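Local coordinates for protein N-acyl-D-glutamate deacylase (Bordetella bronchiseptica, PDB 3GIP) that probably hydrolyses N-acyl-D-glutamate to D-glutamate and a carboxylate, as a zinc-containing D-amino-acid deacylase of the amidohydrolase superfamily, at residues Ala109-Leu112 with Ala113-Gly116. Residues are numbered along the deposited sequence; the frame is centred on the assembly and turned at random.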
ATOM      1  N   ALA A 109       0.134  -1.382 -20.822  1.00 23.17           N
ATOM      2  CA  ALA A 109       0.053  -0.074 -20.191  1.00 21.89           C
ATOM      3  C   ALA A 109       1.370   0.194 -19.478  1.00 20.07           C
ATOM      4  O   ALA A 109       1.930  -0.696 -18.841  1.00 19.07           O
ATOM      5  CB  ALA A 109      -1.101  -0.037 -19.197  1.00 22.61           C
ATOM      6  N   ALA A 110       1.865   1.422 -19.593  1.00 20.55           N
ATOM      7  CA  ALA A 110       3.119   1.797 -18.953  1.00 19.72           C
ATOM      8  C   ALA A 110       3.071   1.544 -17.449  1.00 20.19           C
ATOM      9  O   ALA A 110       4.054   1.101 -16.857  1.00 18.87           O
ATOM     10  CB  ALA A 110       3.421   3.267 -19.229  1.00 19.97           C
ATOM     11  N   ALA A 111       1.919   1.817 -16.841  1.00 20.22           N
ATOM     12  CA  ALA A 111       1.739   1.634 -15.403  1.00 21.71           C
ATOM     13  C   ALA A 111       1.919   0.189 -14.945  1.00 21.31           C
ATOM     14  O   ALA A 111       2.157  -0.065 -13.766  1.00 22.10           O
ATOM     15  CB  ALA A 111       0.364   2.151 -14.984  1.00 21.59           C
ATOM     16  N   LEU A 112       1.802  -0.760 -15.869  1.00 23.00           N
ATOM     17  CA  LEU A 112       1.980  -2.164 -15.512  1.00 24.00           C
ATOM     18  C   LEU A 112       3.407  -2.398 -15.023  1.00 24.07           C
ATOM     19  O   LEU A 112       3.690  -3.389 -14.352  1.00 24.24           O
ATOM     20  CB  LEU A 112       1.683  -3.068 -16.713  1.00 26.15           C
ATOM     21  CG  LEU A 112       0.209  -3.236 -17.093  1.00 27.56           C
ATOM     22  CD1 LEU A 112       0.094  -4.100 -18.339  1.00 29.13           C
ATOM     23  CD2 LEU A 112      -0.547  -3.873 -15.937  1.00 26.95           C
ATOM     24  N   ALA A 113       4.303  -1.476 -15.361  1.00 22.95           N
ATOM     25  CA  ALA A 113       5.698  -1.577 -14.947  1.00 23.75           C
ATOM     26  C   ALA A 113       5.813  -1.441 -13.431  1.00 23.25           C
ATOM     27  O   ALA A 113       6.839  -1.778 -12.841  1.00 24.88           O
ATOM     28  CB  ALA A 113       6.527  -0.499 -15.637  1.00 23.47           C
ATOM     29  N   LEU A 114       4.758  -0.939 -12.801  1.00 23.22           N
ATOM     30  CA  LEU A 114       4.759  -0.780 -11.355  1.00 21.81           C
ATOM     31  C   LEU A 114       4.683  -2.154 -10.691  1.00 23.38           C
ATOM     32  O   LEU A 114       4.878  -2.272  -9.481  1.00 23.04           O
ATOM     33  CB  LEU A 114       3.562   0.068 -10.906  1.00 22.53           C
ATOM     34  CG  LEU A 114       3.468   1.512 -11.411  1.00 22.20           C
ATOM     35  CD1 LEU A 114       2.163   2.134 -10.929  1.00 21.97           C
ATOM     36  CD2 LEU A 114       4.663   2.314 -10.913  1.00 22.11           C
ATOM     37  N   LEU A 115       4.413  -3.190 -11.489  1.00 23.12           N
ATOM     38  CA  LEU A 115       4.280  -4.557 -10.978  1.00 24.09           C
ATOM     39  C   LEU A 115       5.484  -5.475 -11.190  1.00 24.74           C
ATOM     40  O   LEU A 115       5.875  -6.211 -10.285  1.00 22.16           O
ATOM     41  CB  LEU A 115       3.055  -5.232 -11.603  1.00 25.64           C
ATOM     42  CG  LEU A 115       1.684  -4.580 -11.422  1.00 27.75           C
ATOM     43  CD1 LEU A 115       0.640  -5.410 -12.154  1.00 29.50           C
ATOM     44  CD2 LEU A 115       1.344  -4.477  -9.945  1.00 30.48           C
ATOM     45  N   GLY A 116       6.047  -5.459 -12.393  1.00 26.89           N
ATOM     46  CA  GLY A 116       7.189  -6.316 -12.677  1.00 28.82           C
ATOM     47  C   GLY A 116       7.100  -6.988 -14.037  1.00 29.95           C
ATOM     48  O   GLY A 116       6.218  -6.667 -14.833  1.00 31.21           O
TER
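The carbonyl groups of Ala-110, Ala-111 and Leu-112, the flat groups of this turn, each take an N-H from the residue three further on, and each donor stands above the carbonyl plane. Leu-114 N lies 2.9 Å from Ala-111 O and tilts 53° out of plane. Leu-115 N reaches Leu-112 O at 3.0 Å. Side chains crowd the same oxygens: CB of Ala-113 lies 3.2 Å from Ala-110 O, while Leu-114 has its CG 3.1 Å from Ala-111 O. That branch carbon lies beside its own backbone N (chi1 -62°), which sets it beside the oxygen that the same N-H binds. The three-residue spacing, begun by Leu-112 N on Ala-109 O, makes 110-114 a short 3-10 helix in the long loop after strand 87-92, which also carries the zinc ligand Cys-95 at the C-terminal ends of the TIM-barrel strands, where amidohydrolases hold their metal. Apolar contact along it is light: Leu-112 CD2 passes 4.3 Å from Leu-115 CD1, and Ala-111 CB is 4.4 Å from Leu-114 CD1. Leu-112 packs against Val-97 and Leu-151, whereas Leu-115 turns to Asp-70 and Leu-71. Buried Leu-114 touches Thr-289 and Leu-367, its side chain about 6 Å from the zinc ion and about 4 Å from a bound acetate, consistent with Leu-114 lining the pocket beside the metal site. Gly-116 follows at a positive phi of 137°.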